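Long-range contacts in DNA polymerase III, gamma subunit-related protein (Thermotoga maritima, PDB 2GNO), which probably binds DNA and is related to the gamma subunit of DNA polymerase III: residues A[89-94]-A[117-122]; A[18-23]-A[104-109]; A[240-245]-A[279-284]; A[224-229]-A[286-291]; A[166-171]-A[202-207]. All blocks are in the same frame, centred on the assembly; numbering follows the deposited sequence. Where two conformers were deposited one is given.

Contact 1: residues A[89-94]-A[117-122]; sequences HDCERM and LNTRRW
Asn118 OD1 is gripped twice, by the backbone N of Asp90 at 3.0 Å, which stands above its carbonyl plane, and by water 2 at 2.8 Å. The other half of the amide turns to the ring of His89: Asn118 ND2 lies 2.9 Å from His89 ND1 with an N-H...N angle of 180°, tilted 22° from the ring plane. Ser35 OG also bonds ND2, and Glu54 the far ring nitrogen. Asn118 O receives Cys91 N (2.8 Å). Segment 89-94 follows strand 84-88 and 117-122 ends its sheet neighbour, where AAA+ ATPases carry Walker B and sensor 1 residues, though no such role is established here. A bend of Glu92 at chi2 (-72°) turns CD toward Thr119, whose OG1 donates to Glu92 OE1 (2.6 Å) from above the carboxylate plane and accepts Arg121 N in an ST turn. Glu92 OE2 lies over a guanidinium face of Arg121, 3.8 Å from NE, a long salt bridge. Cys91 SG packs on Leu117 CB at 3.8 Å.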
# COMPACT_ATOMS: atom_id res chain seq x y z
N HIS A 89 7.37 -1.58 8.48
CA HIS A 89 6.24 -0.99 7.74
C HIS A 89 4.91 -1.26 8.40
O HIS A 89 4.67 -2.38 8.85
CB HIS A 89 6.18 -1.55 6.33
CG HIS A 89 7.36 -1.19 5.47
ND1 HIS A 89 7.71 0.11 5.21
CD2 HIS A 89 8.17 -1.95 4.70
CE1 HIS A 89 8.74 0.14 4.39
NE2 HIS A 89 9.03 -1.10 4.05
N ASP A 90 4.03 -0.26 8.45
CA ASP A 90 2.69 -0.43 9.05
C ASP A 90 2.76 -1.08 10.44
O ASP A 90 2.11 -2.09 10.71
CB ASP A 90 1.81 -1.19 8.04
CG ASP A 90 1.50 -0.36 6.80
OD1 ASP A 90 1.13 0.83 6.95
OD2 ASP A 90 1.57 -0.89 5.68
N CYS A 91 3.49 -0.40 11.33
CA CYS A 91 3.78 -0.87 12.69
C CYS A 91 2.64 -1.04 13.69
O CYS A 91 2.85 -1.67 14.75
CB CYS A 91 4.89 -0.02 13.31
SG CYS A 91 4.34 1.63 13.51
N GLU A 92 1.45 -0.53 13.37
CA GLU A 92 0.26 -0.72 14.21
C GLU A 92 -0.12 -2.21 14.26
O GLU A 92 -0.87 -2.64 15.15
CB GLU A 92 -0.96 0.10 13.75
CG GLU A 92 -1.65 -0.28 12.40
CD GLU A 92 -0.90 0.04 11.13
OE1 GLU A 92 0.23 0.59 11.19
OE2 GLU A 92 -1.46 -0.25 10.05
N ARG A 93 0.37 -2.97 13.28
CA ARG A 93 0.19 -4.41 13.22
C ARG A 93 0.91 -5.16 14.36
O ARG A 93 0.69 -6.37 14.51
CB ARG A 93 0.65 -4.95 11.87
CG ARG A 93 -0.21 -4.52 10.68
CD ARG A 93 0.30 -5.22 9.41
NE ARG A 93 1.66 -4.78 9.08
CZ ARG A 93 2.46 -5.33 8.17
NH1 ARG A 93 2.11 -6.37 7.45
NH2 ARG A 93 3.66 -4.81 7.98
N MSE A 94 1.78 -4.49 15.12
CA MSE A 94 2.45 -5.13 16.23
C MSE A 94 1.46 -5.66 17.26
O MSE A 94 0.47 -5.02 17.56
CB MSE A 94 3.43 -4.20 16.94
CG MSE A 94 4.69 -3.90 16.16
SE MSE A 94 5.85 -2.77 17.21
CE MSE A 94 7.21 -2.44 15.88
N LEU A 117 9.94 3.27 12.04
CA LEU A 117 8.65 2.66 12.02
C LEU A 117 7.79 3.53 11.13
O LEU A 117 8.08 4.72 10.95
CB LEU A 117 8.04 2.68 13.42
CG LEU A 117 8.80 2.09 14.60
CD1 LEU A 117 7.96 2.17 15.86
CD2 LEU A 117 9.15 0.70 14.35
N ASN A 118 6.76 2.96 10.51
CA ASN A 118 5.82 3.77 9.72
C ASN A 118 4.40 3.25 9.87
O ASN A 118 4.15 2.06 10.10
CB ASN A 118 6.25 4.00 8.26
CG ASN A 118 6.30 2.73 7.44
OD1 ASN A 118 5.28 2.14 7.16
ND2 ASN A 118 7.49 2.37 6.96
N THR A 119 3.47 4.19 9.77
CA THR A 119 2.04 3.89 9.92
C THR A 119 1.26 5.09 9.44
O THR A 119 1.80 6.18 9.28
CB THR A 119 1.65 3.65 11.41
OG1 THR A 119 0.29 3.20 11.50
CG2 THR A 119 1.80 4.93 12.27
N ARG A 120 -0.02 4.88 9.23
CA ARG A 120 -0.94 5.94 8.80
C ARG A 120 -1.97 6.24 9.91
O ARG A 120 -2.82 7.10 9.74
CB ARG A 120 -1.68 5.42 7.57
CG ARG A 120 -0.78 4.97 6.38
CD ARG A 120 -1.61 4.23 5.36
NE ARG A 120 -2.75 5.04 4.93
CZ ARG A 120 -3.85 4.59 4.32
NH1 ARG A 120 -4.03 3.29 4.05
NH2 ARG A 120 -4.81 5.46 3.99
N ARG A 121 -1.81 5.58 11.06
CA ARG A 121 -2.72 5.61 12.18
C ARG A 121 -1.98 5.85 13.52
O ARG A 121 -1.85 4.92 14.31
CB ARG A 121 -3.39 4.21 12.16
CG ARG A 121 -3.67 3.68 10.72
CD ARG A 121 -4.34 2.34 10.62
NE ARG A 121 -4.43 1.91 9.21
CZ ARG A 121 -4.92 0.75 8.78
NH1 ARG A 121 -5.39 -0.18 9.63
NH2 ARG A 121 -4.94 0.49 7.47
N TRP A 122 -1.51 7.07 13.78
CA TRP A 122 -0.78 7.39 15.05
C TRP A 122 -1.45 6.91 16.36
O TRP A 122 -0.79 6.35 17.25
CB TRP A 122 -0.45 8.89 15.12
CG TRP A 122 0.02 9.41 16.47
CD1 TRP A 122 -0.73 10.09 17.37
CD2 TRP A 122 1.32 9.30 17.06
NE1 TRP A 122 0.00 10.43 18.47
CE2 TRP A 122 1.27 9.95 18.31
CE3 TRP A 122 2.51 8.73 16.65
CZ2 TRP A 122 2.39 10.03 19.16
CZ3 TRP A 122 3.63 8.80 17.49
CH2 TRP A 122 3.55 9.45 18.74
O HOH W 1 -0.58 2.39 8.95
O HOH W 2 2.76 3.15 6.42

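Contact 2: residues A[18-23]-A[104-109]; sequences GISILI and KALEEP
The peptide joining Gly18 to Ile19 carries Pro109 on one face: CG of the proline ring stands nearly over Ile19 N, 3.7 Å away, and somewhat farther from Gly18 C (4.0 Å). A second flat group, the carbonyl of Leu106, is met in its plane by Ser20 OG, which lies on a lone pair 2.8 Å from Leu106 O and donates its proton there. With chi1 at -69°, OG of Ser20 sits beside its own backbone N and between two apolar neighbours, Leu106 CD2 at 3.5 Å and Pro109 CG at 3.7 Å. Gly18, whose positive phi of 107° suits glycine, has no side chain to collide with Pro109 O. Strand 19-24 is an inner strand of the parallel sheet, between 113-119 and 134-137, and helix 103-107 leads by way of Pro109 to strand 113-119. The backbone has left helical geometry by Glu108, and the serine hydroxyl gives Leu106 O, in the last turn, a donor from the strand: a single polar tie.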
# COMPACT_ATOMS: atom_id res chain seq x y z
N GLY A 18 21.18 7.19 18.83
CA GLY A 18 20.18 6.15 18.80
C GLY A 18 18.88 6.90 18.67
O GLY A 18 18.68 7.89 19.36
N ILE A 19 18.01 6.46 17.77
CA ILE A 19 16.72 7.13 17.61
C ILE A 19 15.67 6.22 17.00
O ILE A 19 15.98 5.43 16.11
CB ILE A 19 16.83 8.44 16.77
CG1 ILE A 19 15.53 9.27 16.88
CG2 ILE A 19 17.23 8.16 15.30
CD1 ILE A 19 15.60 10.57 16.22
N SER A 20 14.45 6.36 17.51
CA SER A 20 13.29 5.65 17.05
C SER A 20 12.40 6.74 16.45
O SER A 20 12.09 7.72 17.11
CB SER A 20 12.61 4.91 18.19
OG SER A 20 13.45 3.84 18.60
N ILE A 21 12.04 6.57 15.18
CA ILE A 21 11.23 7.54 14.46
C ILE A 21 10.01 6.83 13.91
O ILE A 21 10.07 5.64 13.57
CB ILE A 21 12.04 8.15 13.26
CG1 ILE A 21 13.32 8.83 13.76
CG2 ILE A 21 11.17 9.14 12.46
CD1 ILE A 21 14.27 9.29 12.65
N LEU A 22 8.90 7.54 13.86
CA LEU A 22 7.68 7.02 13.30
C LEU A 22 7.34 7.97 12.19
O LEU A 22 7.14 9.18 12.45
CB LEU A 22 6.53 6.97 14.30
CG LEU A 22 5.24 6.37 13.71
CD1 LEU A 22 5.31 4.88 13.57
CD2 LEU A 22 4.12 6.72 14.56
N ILE A 23 7.30 7.44 10.97
CA ILE A 23 6.94 8.23 9.79
C ILE A 23 5.45 7.99 9.62
O ILE A 23 5.01 6.85 9.39
CB ILE A 23 7.77 7.87 8.56
CG1 ILE A 23 9.22 8.29 8.86
CG2 ILE A 23 7.24 8.60 7.32
CD1 ILE A 23 10.20 7.96 7.84
N LYS A 104 12.52 -1.63 25.29
CA LYS A 104 13.93 -1.34 25.65
C LYS A 104 14.74 -0.87 24.43
O LYS A 104 15.44 0.15 24.51
CB LYS A 104 14.61 -2.56 26.30
N ALA A 105 14.64 -1.60 23.32
CA ALA A 105 15.34 -1.22 22.09
C ALA A 105 14.78 0.10 21.52
O ALA A 105 15.54 0.89 20.99
CB ALA A 105 15.25 -2.32 21.04
N LEU A 106 13.47 0.33 21.64
CA LEU A 106 12.87 1.58 21.15
C LEU A 106 13.27 2.79 21.99
O LEU A 106 13.62 3.82 21.41
CB LEU A 106 11.34 1.53 21.04
CG LEU A 106 10.64 0.79 19.89
CD1 LEU A 106 9.14 0.76 20.15
CD2 LEU A 106 10.94 1.42 18.52
N GLU A 107 13.21 2.67 23.32
CA GLU A 107 13.57 3.79 24.20
C GLU A 107 15.05 4.10 24.20
O GLU A 107 15.44 5.27 24.19
CB GLU A 107 13.08 3.60 25.65
CG GLU A 107 13.76 2.52 26.52
CD GLU A 107 13.05 2.33 27.86
OE1 GLU A 107 12.31 3.25 28.28
OE2 GLU A 107 13.25 1.27 28.51
N GLU A 108 15.88 3.06 24.19
CA GLU A 108 17.33 3.21 24.19
C GLU A 108 17.96 2.33 23.13
O GLU A 108 18.53 1.29 23.47
N PRO A 109 17.84 2.74 21.85
CA PRO A 109 18.45 1.91 20.82
C PRO A 109 19.95 2.09 20.87
O PRO A 109 20.42 3.08 21.45
CB PRO A 109 17.88 2.47 19.51
CG PRO A 109 16.95 3.57 19.87
CD PRO A 109 17.20 3.94 21.28

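Contact 3: residues A[240-245]-A[279-284]; sequences DAFLLI and ANLNNK
Helix 239-254 runs past the bend that leads into helix 283-298, and the backbones come nearest at Phe242 and Asn283, whose CA atoms are 6.4 Å apart. Asn283 lays its side chain against the helix: ND2 rests on the methyl of Ala241 (ND2 to CB 3.6 Å), while OD1 lies at the edge of the Phe242 ring, near its plane. One turn on, Ile245 CD1 pushes into the bend, 3.4 Å from Asn283 O and 3.7 Å from Asn283 CA. Leu281 adds a second apolar contact. Its CD2 meets the rim of the Phe242 ring near the ring plane, 3.7 Å from CD1, the two side chains crossing at about a right angle, and also touches Ile245 CD1 at 4.1 Å. Phe242 CG, anti to the backbone N (chi1 180°), sends the ring out beside Leu281 CD2, and the ring also packs on Ile278. No hydrogen bond links the segments, so they are joined by apolar contact and by the flat amide of Asn283. Thr286, on the following turn, touches both Ile245 and Leu281. Asn282 is the N-cap of helix 283-298, its OD1 making a weak bond to Leu285 N, and this capped start packs on helix 239-254 within the all-helical C-terminal domain.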
# COMPACT_ATOMS: atom_id res chain seq x y z
N ASP A 240 -7.60 -15.14 -1.96
CA ASP A 240 -7.39 -14.40 -3.20
C ASP A 240 -8.68 -13.69 -3.63
O ASP A 240 -8.62 -12.54 -4.10
CB ASP A 240 -6.90 -15.29 -4.35
CG ASP A 240 -5.49 -15.78 -4.16
OD1 ASP A 240 -4.83 -15.43 -3.17
OD2 ASP A 240 -5.02 -16.52 -5.06
N ALA A 241 -9.80 -14.39 -3.53
CA ALA A 241 -11.10 -13.84 -3.84
C ALA A 241 -11.43 -12.70 -2.88
O ALA A 241 -11.89 -11.64 -3.33
CB ALA A 241 -12.17 -14.92 -3.81
N PHE A 242 -11.16 -12.89 -1.58
CA PHE A 242 -11.39 -11.81 -0.60
C PHE A 242 -10.55 -10.57 -0.98
O PHE A 242 -11.08 -9.44 -1.01
CB PHE A 242 -11.11 -12.29 0.83
CG PHE A 242 -11.32 -11.22 1.88
CD1 PHE A 242 -12.60 -10.86 2.27
CD2 PHE A 242 -10.24 -10.58 2.47
CE1 PHE A 242 -12.81 -9.86 3.21
CE2 PHE A 242 -10.44 -9.59 3.42
CZ PHE A 242 -11.73 -9.23 3.80
N LEU A 243 -9.28 -10.80 -1.33
CA LEU A 243 -8.37 -9.73 -1.75
C LEU A 243 -8.88 -9.03 -3.01
O LEU A 243 -8.83 -7.81 -3.08
CB LEU A 243 -6.95 -10.26 -2.03
CG LEU A 243 -5.87 -9.30 -2.58
CD1 LEU A 243 -5.71 -8.01 -1.75
CD2 LEU A 243 -4.53 -10.03 -2.69
N LEU A 244 -9.34 -9.79 -4.00
CA LEU A 244 -9.87 -9.20 -5.24
C LEU A 244 -11.12 -8.39 -4.90
O LEU A 244 -11.28 -7.29 -5.40
CB LEU A 244 -10.15 -10.28 -6.28
CG LEU A 244 -10.60 -9.87 -7.69
CD1 LEU A 244 -9.63 -8.93 -8.39
CD2 LEU A 244 -10.82 -11.10 -8.53
N ILE A 245 -11.99 -8.92 -4.05
CA ILE A 245 -13.21 -8.19 -3.63
C ILE A 245 -12.85 -6.83 -3.06
O ILE A 245 -13.40 -5.82 -3.48
CB ILE A 245 -14.04 -8.99 -2.62
CG1 ILE A 245 -14.73 -10.15 -3.34
CG2 ILE A 245 -15.12 -8.10 -1.93
CD1 ILE A 245 -15.36 -11.15 -2.42
N ALA A 279 -13.84 -14.32 7.27
CA ALA A 279 -14.68 -15.40 7.82
C ALA A 279 -16.20 -15.15 7.76
O ALA A 279 -16.96 -16.11 7.74
CB ALA A 279 -14.27 -15.70 9.27
N ASN A 280 -16.62 -13.88 7.72
CA ASN A 280 -18.04 -13.50 7.70
C ASN A 280 -18.62 -13.04 6.35
O ASN A 280 -19.73 -12.51 6.33
CB ASN A 280 -18.23 -12.35 8.71
CG ASN A 280 -17.74 -12.69 10.10
OD1 ASN A 280 -17.71 -13.86 10.50
ND2 ASN A 280 -17.37 -11.67 10.86
N LEU A 281 -17.92 -13.27 5.25
CA LEU A 281 -18.37 -12.84 3.92
C LEU A 281 -18.52 -14.04 2.99
O LEU A 281 -17.75 -14.98 3.10
CB LEU A 281 -17.26 -11.96 3.32
CG LEU A 281 -17.52 -11.14 2.07
CD1 LEU A 281 -18.51 -10.02 2.41
CD2 LEU A 281 -16.23 -10.54 1.55
N ASN A 282 -19.52 -14.00 2.11
CA ASN A 282 -19.74 -15.03 1.08
C ASN A 282 -19.03 -14.36 -0.09
O ASN A 282 -19.48 -13.30 -0.54
CB ASN A 282 -21.23 -15.25 0.79
CG ASN A 282 -21.49 -16.34 -0.26
OD1 ASN A 282 -20.76 -16.48 -1.24
ND2 ASN A 282 -22.56 -17.10 -0.07
N ASN A 283 -17.93 -14.94 -0.56
CA ASN A 283 -17.15 -14.34 -1.65
C ASN A 283 -17.89 -14.16 -2.98
O ASN A 283 -18.01 -13.03 -3.49
CB ASN A 283 -15.82 -15.09 -1.87
CG ASN A 283 -14.82 -14.95 -0.70
OD1 ASN A 283 -14.93 -14.06 0.15
ND2 ASN A 283 -13.80 -15.82 -0.70
N LYS A 284 -18.42 -15.26 -3.53
CA LYS A 284 -19.13 -15.23 -4.83
C LYS A 284 -20.35 -14.33 -4.85
O LYS A 284 -20.56 -13.59 -5.80
CB LYS A 284 -19.48 -16.64 -5.31
CG LYS A 284 -18.26 -17.49 -5.62
CD LYS A 284 -18.62 -18.89 -6.13
CE LYS A 284 -17.36 -19.74 -6.33
NZ LYS A 284 -17.65 -21.11 -6.85

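Contact 4: residues A[224-229]-A[286-291]; sequences EFFALF and TLMNIL
Helix-helix packing in the all-helical C-terminal domain brings the start of helix 225-235 against helix 283-298, with a Met-aromatic contact at its rim. The short axes approach to 12.0 Å with their directions 134° apart, and this wide separation is bridged by aromatic rings. Phe229 is the main bridge. Its CG is anti to the backbone N (chi1 -175°), and CE1 of the ring comes within 3.5 Å of Met288 N and 3.9 Å of Leu287 CG, so the ring tip rests on the backbone and side chains of one helical turn. CB of Met288 meets CZ of the same ring, the side chains crossing at about a right angle, and Leu291 CD1 lies at the ring edge, 4.0 Å from CD1. One turn earlier, Phe225 sets CZ beside Leu291 CB at 4.3 Å; its ring also meets Phe217 of helix 203-219 edge-to-face, and Leu291 packs on Phe217 and Leu214, so a third helix closes this side. No hydrogen bond joins the segments. Phe226 holds the outer side, where the ring carries Phe225 CD1 over the centre of one face, 3.8 Å above its plane. Met288, a selenomethionine, places SE at the ring's edge, 3.9 Å from Phe226 CZ and 5.0 Å from the ring centroid, 82° off the ring normal.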
# COMPACT_ATOMS: atom_id res chain seq x y z
N GLU A 224 -23.21 -13.29 -21.98
CA GLU A 224 -21.92 -13.85 -21.55
C GLU A 224 -21.40 -13.36 -20.19
O GLU A 224 -20.35 -13.79 -19.78
CB GLU A 224 -20.84 -13.59 -22.64
CG GLU A 224 -21.20 -14.08 -24.05
CD GLU A 224 -21.46 -15.58 -24.17
OE1 GLU A 224 -21.04 -16.35 -23.28
OE2 GLU A 224 -22.07 -16.00 -25.19
N PHE A 225 -22.15 -12.52 -19.48
CA PHE A 225 -21.70 -12.03 -18.18
C PHE A 225 -21.36 -13.15 -17.17
O PHE A 225 -20.30 -13.11 -16.57
CB PHE A 225 -22.74 -11.11 -17.53
CG PHE A 225 -22.32 -10.60 -16.18
CD1 PHE A 225 -22.61 -11.30 -15.01
CD2 PHE A 225 -21.65 -9.39 -16.07
CE1 PHE A 225 -22.22 -10.82 -13.77
CE2 PHE A 225 -21.27 -8.89 -14.85
CZ PHE A 225 -21.56 -9.59 -13.70
N PHE A 226 -22.29 -14.08 -16.95
CA PHE A 226 -22.02 -15.17 -16.00
C PHE A 226 -20.98 -16.16 -16.44
O PHE A 226 -20.42 -16.85 -15.59
CB PHE A 226 -23.29 -15.84 -15.44
CG PHE A 226 -23.93 -15.03 -14.35
CD1 PHE A 226 -23.38 -15.03 -13.08
CD2 PHE A 226 -25.03 -14.26 -14.59
CE1 PHE A 226 -23.92 -14.26 -12.07
CE2 PHE A 226 -25.60 -13.50 -13.57
CZ PHE A 226 -25.03 -13.50 -12.31
N ALA A 227 -20.69 -16.23 -17.74
CA ALA A 227 -19.66 -17.10 -18.24
C ALA A 227 -18.36 -16.49 -17.76
O ALA A 227 -17.51 -17.20 -17.20
CB ALA A 227 -19.71 -17.19 -19.76
N LEU A 228 -18.21 -15.16 -17.92
CA LEU A 228 -17.00 -14.47 -17.45
C LEU A 228 -16.89 -14.61 -15.94
O LEU A 228 -15.83 -14.91 -15.43
CB LEU A 228 -17.05 -12.98 -17.82
CG LEU A 228 -15.84 -12.11 -17.46
CD1 LEU A 228 -14.55 -12.65 -18.08
CD2 LEU A 228 -16.08 -10.69 -17.88
N PHE A 229 -17.99 -14.40 -15.23
CA PHE A 229 -18.00 -14.52 -13.77
C PHE A 229 -17.56 -15.89 -13.29
O PHE A 229 -16.75 -15.97 -12.36
CB PHE A 229 -19.39 -14.21 -13.23
CG PHE A 229 -19.47 -14.19 -11.74
CD1 PHE A 229 -19.13 -13.04 -11.05
CD2 PHE A 229 -19.93 -15.29 -11.04
CE1 PHE A 229 -19.23 -13.00 -9.68
CE2 PHE A 229 -20.02 -15.26 -9.67
CZ PHE A 229 -19.66 -14.11 -9.00
N THR A 286 -20.85 -11.75 -2.86
CA THR A 286 -20.37 -10.38 -2.73
C THR A 286 -19.77 -9.87 -4.06
O THR A 286 -20.08 -8.74 -4.47
CB THR A 286 -19.34 -10.22 -1.59
OG1 THR A 286 -19.92 -10.63 -0.34
CG2 THR A 286 -18.87 -8.77 -1.47
N LEU A 287 -18.93 -10.69 -4.70
CA LEU A 287 -18.30 -10.32 -5.97
C LEU A 287 -19.38 -10.04 -7.03
O LEU A 287 -19.34 -9.03 -7.70
CB LEU A 287 -17.33 -11.41 -6.45
CG LEU A 287 -16.48 -11.11 -7.71
CD1 LEU A 287 -15.56 -9.94 -7.48
CD2 LEU A 287 -15.66 -12.32 -8.07
N MSE A 288 -20.38 -10.92 -7.11
CA MSE A 288 -21.49 -10.76 -8.02
C MSE A 288 -22.18 -9.43 -7.84
O MSE A 288 -22.46 -8.74 -8.81
CB MSE A 288 -22.54 -11.84 -7.77
CG MSE A 288 -23.64 -11.81 -8.78
SE MSE A 288 -24.89 -13.18 -8.44
CE MSE A 288 -25.81 -12.49 -6.85
N ASN A 289 -22.46 -9.09 -6.59
CA ASN A 289 -23.14 -7.84 -6.27
C ASN A 289 -22.34 -6.58 -6.59
O ASN A 289 -22.90 -5.67 -7.15
CB ASN A 289 -23.65 -7.85 -4.82
CG ASN A 289 -24.81 -8.85 -4.60
OD1 ASN A 289 -25.71 -8.99 -5.43
ND2 ASN A 289 -24.83 -9.44 -3.42
N ILE A 290 -21.05 -6.52 -6.25
CA ILE A 290 -20.24 -5.31 -6.54
C ILE A 290 -20.10 -5.10 -8.05
O ILE A 290 -20.23 -3.98 -8.54
CB ILE A 290 -18.84 -5.30 -5.82
CG1 ILE A 290 -17.86 -6.34 -6.38
CG2 ILE A 290 -19.01 -5.47 -4.31
CD1 ILE A 290 -16.47 -6.29 -5.75
N LEU A 291 -19.84 -6.18 -8.77
CA LEU A 291 -19.70 -6.15 -10.22
C LEU A 291 -21.00 -5.75 -10.91
O LEU A 291 -20.96 -4.98 -11.88
CB LEU A 291 -19.24 -7.51 -10.74
CG LEU A 291 -17.83 -7.93 -10.42
CD1 LEU A 291 -17.59 -9.35 -10.89
CD2 LEU A 291 -16.81 -6.98 -11.05

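Contact 5: residues A[166-171]-A[202-207]; sequences FKTALE and KGLEGY
Thr168 and Leu204 make the tight part: the threonine methyl CG2, anti to its own backbone N, presses on Leu204 CA at 3.6 Å and meets Leu204 CD1 at 3.9 Å. The hydroxyl OG1 of Thr168 lies 3.7 Å from Gly203 CA and is hydrogen-bonded to Asp165. Beside it, Glu171 and Leu204 run alongside in opposite senses, Glu171 CB near Leu204 CD2 and Glu171 OE1 near Leu204 CB, and Glu171 OE2 accepts Leu204 N (3.0 Å, 160°) from above the carboxylate plane. That N-H belongs to the first turn of helix 203-219, and the helix start would probably favour the carboxylate charge. The looser side is wet: water 3 donates to Glu171 OE1 (2.7 Å) and accepts Glu205 N (3.0 Å). An unknown ligand, probably from the crystallisation liquor, bonds Gly203 O. The short axes cross at -90°, 9.1 Å apart, setting helix 166-189 of the AAA+ lid region across the start of helix 203-219, with Leu204 reaching on to Leu175 and Leu180 of helix 166-189.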
# COMPACT_ATOMS: atom_id res chain seq x y z
N PHE A 166 1.48 7.02 -3.72
CA PHE A 166 2.74 7.61 -4.24
C PHE A 166 3.59 6.71 -5.12
O PHE A 166 4.05 7.13 -6.18
CB PHE A 166 3.60 8.15 -3.08
CG PHE A 166 4.98 8.59 -3.49
CD1 PHE A 166 5.19 9.85 -4.03
CD2 PHE A 166 6.07 7.74 -3.34
CE1 PHE A 166 6.47 10.25 -4.41
CE2 PHE A 166 7.35 8.14 -3.73
CZ PHE A 166 7.55 9.39 -4.26
N LYS A 167 3.78 5.47 -4.69
CA LYS A 167 4.62 4.53 -5.43
C LYS A 167 4.08 4.19 -6.80
O LYS A 167 4.84 4.04 -7.74
CB LYS A 167 4.82 3.22 -4.64
CG LYS A 167 5.93 2.33 -5.24
CD LYS A 167 6.14 1.04 -4.49
CE LYS A 167 7.31 0.26 -5.10
NZ LYS A 167 7.57 -1.00 -4.37
N THR A 168 2.76 4.00 -6.88
CA THR A 168 2.10 3.68 -8.14
C THR A 168 2.14 4.95 -9.02
O THR A 168 2.38 4.87 -10.23
CB THR A 168 0.67 3.18 -7.86
OG1 THR A 168 0.76 2.05 -6.99
CG2 THR A 168 -0.03 2.76 -9.12
N ALA A 169 1.96 6.10 -8.39
CA ALA A 169 2.07 7.39 -9.12
C ALA A 169 3.50 7.54 -9.67
O ALA A 169 3.69 8.05 -10.76
CB ALA A 169 1.74 8.54 -8.23
N LEU A 170 4.50 7.08 -8.90
CA LEU A 170 5.90 7.13 -9.32
C LEU A 170 6.15 6.14 -10.47
O LEU A 170 6.88 6.48 -11.39
CB LEU A 170 6.85 6.84 -8.14
CG LEU A 170 8.36 6.89 -8.40
CD1 LEU A 170 8.77 8.24 -8.93
CD2 LEU A 170 9.14 6.56 -7.13
N GLU A 171 5.60 4.91 -10.42
CA GLU A 171 5.78 3.95 -11.55
C GLU A 171 5.18 4.52 -12.84
O GLU A 171 5.69 4.26 -13.93
CB GLU A 171 5.09 2.61 -11.32
CG GLU A 171 5.49 1.81 -10.15
CD GLU A 171 4.60 0.59 -9.99
OE1 GLU A 171 4.74 -0.37 -10.77
OE2 GLU A 171 3.79 0.58 -9.04
N LYS A 202 1.18 -6.30 -7.07
CA LYS A 202 1.32 -5.04 -6.37
C LYS A 202 1.47 -3.89 -7.36
O LYS A 202 1.74 -4.09 -8.55
CB LYS A 202 2.56 -5.06 -5.48
N GLY A 203 1.24 -2.70 -6.86
CA GLY A 203 1.42 -1.50 -7.65
C GLY A 203 0.56 -1.25 -8.86
O GLY A 203 -0.60 -1.65 -8.89
N LEU A 204 1.17 -0.58 -9.83
CA LEU A 204 0.55 -0.17 -11.07
C LEU A 204 -0.04 -1.25 -11.93
O LEU A 204 -1.22 -1.13 -12.32
CB LEU A 204 1.54 0.64 -11.94
CG LEU A 204 1.00 1.30 -13.22
CD1 LEU A 204 -0.13 2.27 -12.94
CD2 LEU A 204 2.10 2.02 -13.91
N GLU A 205 0.73 -2.30 -12.23
CA GLU A 205 0.18 -3.32 -13.12
C GLU A 205 -1.06 -3.99 -12.50
O GLU A 205 -2.03 -4.16 -13.21
CB GLU A 205 1.27 -4.24 -13.68
CG GLU A 205 0.85 -5.04 -14.93
CD GLU A 205 2.03 -5.55 -15.78
OE1 GLU A 205 3.15 -5.03 -15.65
OE2 GLU A 205 1.82 -6.43 -16.64
N GLY A 206 -1.05 -4.28 -11.21
CA GLY A 206 -2.22 -4.84 -10.56
C GLY A 206 -3.45 -3.94 -10.64
O GLY A 206 -4.57 -4.43 -10.84
N TYR A 207 -3.24 -2.64 -10.46
CA TYR A 207 -4.30 -1.63 -10.52
C TYR A 207 -4.93 -1.57 -11.91
O TYR A 207 -6.16 -1.58 -12.04
CB TYR A 207 -3.74 -0.28 -10.07
CG TYR A 207 -4.64 0.90 -10.28
CD1 TYR A 207 -5.97 0.88 -9.84
CD2 TYR A 207 -4.15 2.09 -10.82
CE1 TYR A 207 -6.80 1.98 -10.03
CE2 TYR A 207 -4.96 3.19 -10.99
CZ TYR A 207 -6.28 3.14 -10.60
OH TYR A 207 -7.08 4.25 -10.72
O HOH W 3 3.58 -2.64 -11.53

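In the fold
Contacts 1 and 2 belong to the parallel sheet and touch through probable backbone hydrogen bonds of the neighbouring strands 113-119 and 19-24, although their centres are 14 Å apart. Contact 1, at the strand ends, is the richest in polar bonds; contact 2, farther along the sheet, keeps one. Contacts 3 and 4 share helix 283-298 and have no hydrogen bond between their segments: contact 3 is nested inside the loop closed by contact 4, which is buried and more aromatic, whereas the other four are partly buried. Contact 5 lies nearest the chain's centre, between sheet and C-terminal helices, and mixes a carboxylate bond and water with leucine packing. Contacts 2 and 4 lie on opposite sides of that centre, 49 Å apart between centres.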